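PDB 6M8M: putative large adhesion protein (Lap) involved in biofilm formation, which probably anchors the bacterium to sugar-bearing surfaces in biofilm formation, through a calcium-dependent PA14 domain that binds glucose. Local coordinates for residues S55-A58 with Q59-F63; L122-A126 with G127-F131; A44-Q47 with G48-G51. All blocks are in the same frame, centred on the assembly; numbering follows the deposited sequence.

Overall arrangement
Interactions 1 and 3 are neighbours on one side of the domain, with centres about 12 Å apart. Residues 44-51 leave strand 38-45 and turn beside a calcium ion, which Gln47 binds. Residues 55-63 then start helix 57-66. The two meet where the Phe63 ring packs edge-to-face with Tyr45 and touches Asp50. Interaction 1 also lies near the sugar site: the Ser55 side chain is about 10 Å from the bound glucose and about 8 Å from a calcium ion. Interaction 2, residues 122-131, sits across the chain's centre from interaction 3, with nearest atoms about 23 Å apart. It joins strands 113-122 and 128-136, about 13 Å from interaction 1 at the nearest atoms.

Interaction 1: residues S55-A58 with Q59-F63; sequences SNVA and QVKAF
Gln59 and Asn56 form a capping box at the start of helix 57-66. The backbone N of Gln59 donates to Asn56 OD1 at 2.9 Å, with the donor above the plane of the amide carbonyl. Asn56 is the N-cap. Its CG lies between its own backbone N and carbonyl carbon (chi1 64°), which brings OD1 back over the first turn. In return the extended Gln59 chain runs toward the residues before the helix. Gln59 OE1 takes a bond of 2.8 Å from Ser55 N and a weak one from Asn56 N. The two amide planes are 32° apart, and the side chains cross at about a right angle. Gln59 NE2 bonds Asn53 O, so both ends of its amide are held by the incoming loop.

Val60 N donates to Asn56 O at 3.1 Å, the first of the regular helical bonds. The Val60 side chain is buried beside Trp180 and Ile115, which places this face of the helix against the sheet. Lys61 N bonds Val57 O at 2.8 Å and is nearly straight, at 170°. The Lys61 chain lies alongside Val57, with Lys61 CE 3.7 Å from Val57 CG1. It bends at its last torsion, while NZ makes a salt bridge to Glu176. Ala62 N continues the pattern, donating to Ala58 O at 2.9 Å from a position tilted out of the carbonyl plane.

Interaction 2: residues L122-A126 with G127-F131; sequences LELQA and GTYQF
A methyl group of Leu124 sits almost exactly over the centre of the Tyr129 ring. Leu124 CD1 is 3.8 Å from the ring centroid and only 1° off the ring normal, a CH-pi contact. All six ring carbons are therefore at nearly the same distance from that methyl. The Leu124 side chain slides past the tyrosine in the opposite direction, and its CB reaches the phenol end, 3.7 Å from Tyr129 OH.

At the edge of the ring, in its plane, lies the carbonyl oxygen of Gln125. Tyr129 OH donates to Gln125 O at 2.7 Å, approaching 33° out of the carbonyl plane. Tyr129 CG stands anti to its carbonyl carbon (chi1 -58°), and the ring reaches back across the bend to meet the chain before it. This is the connection between strands 113-122 and 128-136, which belong to different sheets of the PA14 fold. Leu192 and Phe165 also touch Tyr129.

The phenol thus pairs an apolar face with a polar end. The weakly polarised methyl C-H rests on the electron-rich ring face and the rim hydroxyl donates to a loop carbonyl, so the buried tyrosine ties the connection to the strand that follows it.

Interaction 3: residues A44-Q47 with G48-G51; sequences AYAQ and GSDG. With CA (calcium ion), chain D.
Asp50 OD2 is gripped by a backbone amide and a water. Ala46 N donates to the anti lone pair of Asp50 OD2 at 2.8 Å, nearly straight at 172°. Water 1 donates to Asp50 OD2 at 2.7 Å and also to Ala44 O, so it bridges the carboxylate to the end of strand 38-45. Two donors on one oxygen would be expected to favour the charged carboxylate.

The backbone answers in the other direction. Asp50 N donates to Ala46 O at 2.9 Å, so Ala46 is tied to Asp50 through both its N and its O. The CG of Asp50 lies anti to its carbonyl carbon (chi1 -71°), which turns the carboxylate back to the strand. Asp50 CB lies over one face of the Tyr45 ring, 3.7 Å from its centroid and offset toward the rim. The hydroxyl of Tyr45 has its bond with Gly52 O, just past the turn.

Gly48 to Gly51 is a type I beta turn, closed by Gly51 N to Gly48 O at 3.0 Å. Gly48 N also bonds Gly51 O. The backbone angles of Gly48 and Gly51 call for glycine. Water 2 donates to Gln47 O and accepts from Ser49 N.

Gln47 extends away from the turn, with CG anti to its backbone N (chi1 -178°). Gln47 OE1 binds the calcium ion at 2.3 Å, and water 3 is a further ligand. Asn53, Asp113 and the backbone O of Gln182 also bind this ion. The arrangement is a calcium site built from the loop after strand 38-45, the start of strand 113-122 and Gln182, and Gln182 joins it to the glucose pocket of this PA14 domain.

Interaction 1: residues S55-A58 with Q59-F63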
loop_
_atom_site.group_PDB
_atom_site.type_symbol
_atom_site.label_atom_id
_atom_site.label_comp_id
_atom_site.label_asym_id
_atom_site.label_seq_id
_atom_site.Cartn_x
_atom_site.Cartn_y
_atom_site.Cartn_z
ATOM N N SER A 55 1.864 -14.659 -2.289
ATOM C CA SER A 55 3.318 -14.646 -2.194
ATOM C C SER A 55 4.029 -13.817 -3.253
ATOM O O SER A 55 5.255 -13.716 -3.171
ATOM C CB SER A 55 3.872 -16.064 -2.235
ATOM O OG SER A 55 3.659 -16.601 -3.521
ATOM N N ASN A 56 3.347 -13.224 -4.231
ATOM C CA ASN A 56 4.055 -12.418 -5.215
ATOM C C ASN A 56 3.137 -11.363 -5.807
ATOM O O ASN A 56 1.907 -11.455 -5.742
ATOM C CB ASN A 56 4.748 -13.256 -6.302
ATOM C CG ASN A 56 3.783 -14.031 -7.146
ATOM O OD1 ASN A 56 3.132 -13.490 -8.035
ATOM N ND2 ASN A 56 3.707 -15.338 -6.905
ATOM N N VAL A 57 3.774 -10.347 -6.382
ATOM C CA VAL A 57 3.072 -9.172 -6.880
ATOM C C VAL A 57 2.120 -9.528 -8.014
ATOM O O VAL A 57 0.985 -9.035 -8.062
ATOM C CB VAL A 57 4.077 -8.093 -7.325
ATOM C CG1 VAL A 57 3.362 -6.953 -8.052
ATOM C CG2 VAL A 57 4.870 -7.549 -6.146
ATOM N N ALA A 58 2.573 -10.347 -8.972
ATOM C CA ALA A 58 1.708 -10.645 -10.111
ATOM C C ALA A 58 0.432 -11.342 -9.659
ATOM O O ALA A 58 -0.656 -11.061 -10.170
ATOM C CB ALA A 58 2.454 -11.502 -11.134
ATOM N N GLN A 59 0.552 -12.255 -8.705
ATOM C CA GLN A 59 -0.609 -12.954 -8.166
ATOM C C GLN A 59 -1.566 -11.987 -7.482
ATOM O O GLN A 59 -2.793 -12.061 -7.658
ATOM C CB GLN A 59 -0.099 -13.999 -7.175
ATOM C CG GLN A 59 -1.136 -14.730 -6.383
ATOM C CD GLN A 59 -0.534 -15.483 -5.214
ATOM O OE1 GLN A 59 0.573 -15.179 -4.762
ATOM N NE2 GLN A 59 -1.253 -16.464 -4.716
ATOM N N VAL A 60 -1.020 -11.071 -6.683
ATOM C CA VAL A 60 -1.834 -10.079 -5.988
ATOM C C VAL A 60 -2.529 -9.163 -6.986
ATOM O O VAL A 60 -3.725 -8.877 -6.867
ATOM C CB VAL A 60 -0.953 -9.323 -4.977
ATOM C CG1 VAL A 60 -1.605 -8.042 -4.493
ATOM C CG2 VAL A 60 -0.609 -10.237 -3.806
ATOM N N LYS A 61 -1.789 -8.683 -7.982
ATOM C CA LYS A 61 -2.384 -7.822 -8.994
ATOM C C LYS A 61 -3.494 -8.534 -9.749
ATOM O O LYS A 61 -4.492 -7.910 -10.131
ATOM C CB LYS A 61 -1.329 -7.322 -9.967
ATOM C CG LYS A 61 -0.449 -6.254 -9.372
ATOM C CD LYS A 61 0.448 -5.615 -10.405
ATOM C CE LYS A 61 1.266 -4.469 -9.811
ATOM N NZ LYS A 61 0.464 -3.236 -9.559
ATOM N N ALA A 62 -3.330 -9.830 -10.012
ATOM C CA ALA A 62 -4.368 -10.565 -10.727
ATOM C C ALA A 62 -5.634 -10.655 -9.897
ATOM O O ALA A 62 -6.743 -10.563 -10.438
ATOM C CB ALA A 62 -3.875 -11.964 -11.097
ATOM N N PHE A 63 -5.500 -10.867 -8.591
ATOM C CA PHE A 63 -6.687 -10.908 -7.748
ATOM C C PHE A 63 -7.371 -9.542 -7.717
ATOM O O PHE A 63 -8.603 -9.436 -7.861
ATOM C CB PHE A 63 -6.341 -11.358 -6.332
ATOM C CG PHE A 63 -7.550 -11.673 -5.509
ATOM C CD1 PHE A 63 -8.211 -12.881 -5.662
ATOM C CD2 PHE A 63 -8.049 -10.758 -4.600
ATOM C CE1 PHE A 63 -9.342 -13.169 -4.927
ATOM C CE2 PHE A 63 -9.173 -11.056 -3.840
ATOM C CZ PHE A 63 -9.822 -12.252 -4.017
#

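Interaction 2: residues L122-A126 with G127-F131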
loop_
_atom_site.group_PDB
_atom_site.type_symbol
_atom_site.label_atom_id
_atom_site.label_comp_id
_atom_site.label_asym_id
_atom_site.label_seq_id
_atom_site.Cartn_x
_atom_site.Cartn_y
_atom_site.Cartn_z
ATOM N N LEU A 122 0.971 12.187 -7.415
ATOM C CA LEU A 122 1.983 12.816 -6.581
ATOM C C LEU A 122 1.913 14.329 -6.736
ATOM O O LEU A 122 2.033 14.860 -7.846
ATOM C CB LEU A 122 3.378 12.355 -6.987
ATOM C CG LEU A 122 3.674 10.873 -6.743
ATOM C CD1 LEU A 122 5.008 10.464 -7.336
ATOM C CD2 LEU A 122 3.643 10.563 -5.255
ATOM N N GLU A 123 1.776 15.024 -5.621
ATOM C CA GLU A 123 1.695 16.484 -5.608
ATOM C C GLU A 123 3.099 17.023 -5.354
ATOM O O GLU A 123 3.418 17.571 -4.300
ATOM C CB GLU A 123 0.693 16.929 -4.558
ATOM C CG GLU A 123 -0.740 16.508 -4.863
ATOM C CD GLU A 123 -1.352 17.293 -6.012
ATOM O OE1 GLU A 123 -2.421 16.884 -6.508
ATOM O OE2 GLU A 123 -0.780 18.329 -6.429
ATOM N N LEU A 124 3.952 16.844 -6.360
ATOM C CA LEU A 124 5.365 17.156 -6.267
ATOM C C LEU A 124 5.775 17.966 -7.479
ATOM O O LEU A 124 5.325 17.688 -8.590
ATOM C CB LEU A 124 6.193 15.880 -6.259
ATOM C CG LEU A 124 5.941 14.922 -5.097
ATOM C CD1 LEU A 124 6.700 13.622 -5.296
ATOM C CD2 LEU A 124 6.328 15.558 -3.790
ATOM N N GLN A 125 6.654 18.929 -7.252
ATOM C CA GLN A 125 7.302 19.641 -8.336
ATOM C C GLN A 125 8.326 18.728 -9.019
ATOM O O GLN A 125 8.733 17.679 -8.491
ATOM C CB GLN A 125 8.010 20.871 -7.775
ATOM C CG GLN A 125 7.088 21.909 -7.169
ATOM C CD GLN A 125 6.179 22.510 -8.196
ATOM O OE1 GLN A 125 5.121 21.966 -8.489
ATOM N NE2 GLN A 125 6.592 23.637 -8.768
ATOM N N ALA A 126 8.751 19.130 -10.212
ATOM C CA ALA A 126 9.820 18.419 -10.906
ATOM C C ALA A 126 10.947 18.086 -9.937
ATOM O O ALA A 126 11.371 18.925 -9.148
ATOM C CB ALA A 126 10.360 19.281 -12.052
ATOM N N GLY A 127 11.437 16.858 -9.997
ATOM C CA GLY A 127 12.492 16.459 -9.089
ATOM C C GLY A 127 12.752 14.976 -9.131
ATOM O O GLY A 127 12.157 14.231 -9.909
ATOM N N THR A 128 13.684 14.586 -8.272
ATOM C CA THR A 128 14.156 13.220 -8.110
ATOM C C THR A 128 13.846 12.811 -6.681
ATOM O O THR A 128 14.207 13.520 -5.740
ATOM C CB THR A 128 15.656 13.132 -8.387
ATOM O OG1 THR A 128 15.907 13.663 -9.700
ATOM C CG2 THR A 128 16.147 11.710 -8.257
ATOM N N TYR A 129 13.126 11.708 -6.534
ATOM C CA TYR A 129 12.552 11.285 -5.269
ATOM C C TYR A 129 12.860 9.813 -5.036
ATOM O O TYR A 129 13.364 9.110 -5.910
ATOM C CB TYR A 129 11.035 11.536 -5.269
ATOM C CG TYR A 129 10.677 12.992 -5.502
ATOM C CD1 TYR A 129 10.628 13.885 -4.447
ATOM C CD2 TYR A 129 10.409 13.471 -6.779
ATOM C CE1 TYR A 129 10.320 15.218 -4.657
ATOM C CE2 TYR A 129 10.100 14.807 -6.989
ATOM C CZ TYR A 129 10.067 15.674 -5.929
ATOM O OH TYR A 129 9.748 17.020 -6.109
ATOM N N GLN A 130 12.523 9.326 -3.844
ATOM C CA GLN A 130 12.867 7.966 -3.460
ATOM C C GLN A 130 11.998 7.538 -2.292
ATOM O O GLN A 130 11.859 8.273 -1.313
ATOM C CB GLN A 130 14.340 7.908 -3.061
ATOM C CG GLN A 130 14.859 6.545 -2.690
ATOM C CD GLN A 130 16.329 6.600 -2.340
ATOM O OE1 GLN A 130 16.774 7.530 -1.678
ATOM N NE2 GLN A 130 17.093 5.625 -2.797
ATOM N N PHE A 131 11.446 6.330 -2.390
ATOM C CA PHE A 131 10.692 5.726 -1.307
ATOM C C PHE A 131 11.582 4.806 -0.476
ATOM O O PHE A 131 12.531 4.199 -0.975
ATOM C CB PHE A 131 9.540 4.886 -1.858
ATOM C CG PHE A 131 8.406 5.674 -2.444
ATOM C CD1 PHE A 131 7.432 6.208 -1.631
ATOM C CD2 PHE A 131 8.286 5.825 -3.816
ATOM C CE1 PHE A 131 6.364 6.912 -2.186
ATOM C CE2 PHE A 131 7.222 6.522 -4.365
ATOM C CZ PHE A 131 6.259 7.059 -3.549
#

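Interaction 3: residues A44-Q47 with G48-G51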
loop_
_atom_site.group_PDB
_atom_site.type_symbol
_atom_site.label_atom_id
_atom_site.label_comp_id
_atom_site.label_asym_id
_atom_site.label_seq_id
_atom_site.Cartn_x
_atom_site.Cartn_y
_atom_site.Cartn_z
ATOM N N ALA A 44 -10.224 -8.808 0.845
ATOM C CA ALA A 44 -10.135 -10.037 1.615
ATOM C C ALA A 44 -9.805 -11.172 0.659
ATOM O O ALA A 44 -10.419 -11.289 -0.404
ATOM C CB ALA A 44 -11.482 -10.311 2.270
ATOM N N TYR A 45 -8.810 -11.974 0.994
ATOM C CA TYR A 45 -8.428 -13.120 0.175
ATOM C C TYR A 45 -8.449 -14.352 1.062
ATOM O O TYR A 45 -7.822 -14.367 2.122
ATOM C CB TYR A 45 -7.045 -12.893 -0.416
ATOM C CG TYR A 45 -6.510 -14.031 -1.270
ATOM C CD1 TYR A 45 -5.926 -15.143 -0.687
ATOM C CD2 TYR A 45 -6.552 -13.975 -2.651
ATOM C CE1 TYR A 45 -5.406 -16.176 -1.460
ATOM C CE2 TYR A 45 -6.034 -15.003 -3.426
ATOM C CZ TYR A 45 -5.454 -16.088 -2.822
ATOM O OH TYR A 45 -4.909 -17.090 -3.611
ATOM N N ALA A 46 -9.186 -15.372 0.632
ATOM C CA ALA A 46 -9.373 -16.603 1.394
ATOM C C ALA A 46 -8.497 -17.690 0.794
ATOM O O ALA A 46 -8.810 -18.239 -0.266
ATOM C CB ALA A 46 -10.843 -17.022 1.360
ATOM N N GLN A 47 -7.401 -18.016 1.472
ATOM C CA GLN A 47 -6.544 -19.093 1.000
ATOM C C GLN A 47 -7.340 -20.389 1.024
ATOM O O GLN A 47 -7.972 -20.723 2.026
ATOM C CB GLN A 47 -5.316 -19.203 1.900
ATOM C CG GLN A 47 -4.327 -20.264 1.452
ATOM C CD GLN A 47 -3.000 -20.136 2.152
ATOM O OE1 GLN A 47 -2.579 -19.025 2.501
ATOM N NE2 GLN A 47 -2.298 -21.247 2.320
ATOM N N GLY A 48 -7.303 -21.117 -0.080
ATOM C CA GLY A 48 -8.234 -22.192 -0.337
ATOM C C GLY A 48 -9.142 -21.752 -1.461
ATOM O O GLY A 48 -8.793 -21.890 -2.629
ATOM N N SER A 49 -10.291 -21.166 -1.132
ATOM C CA SER A 49 -11.272 -20.868 -2.172
ATOM C C SER A 49 -10.716 -19.915 -3.226
ATOM O O SER A 49 -10.995 -20.072 -4.420
ATOM C CB SER A 49 -12.563 -20.334 -1.552
ATOM O OG SER A 49 -12.360 -19.112 -0.870
ATOM N N ASP A 50 -9.932 -18.920 -2.814
ATOM C CA ASP A 50 -9.383 -17.950 -3.753
ATOM C C ASP A 50 -8.048 -18.373 -4.349
ATOM O O ASP A 50 -7.504 -17.638 -5.183
ATOM C CB ASP A 50 -9.225 -16.579 -3.093
ATOM C CG ASP A 50 -10.544 -15.899 -2.828
ATOM O OD1 ASP A 50 -11.464 -15.995 -3.684
ATOM O OD2 ASP A 50 -10.669 -15.242 -1.776
ATOM N N GLY A 51 -7.508 -19.513 -3.937
ATOM C CA GLY A 51 -6.251 -20.000 -4.436
ATOM C C GLY A 51 -5.220 -20.204 -3.349
ATOM O O GLY A 51 -5.550 -20.312 -2.170
HETATM CA CA CA D . -1.950 -17.142 3.639
HETATM O O HOH W 1 -12.580 -13.592 -0.967
HETATM O O HOH W 2 -11.181 -20.835 1.660
HETATM O O HOH W 3 -0.122 -18.294 4.823
#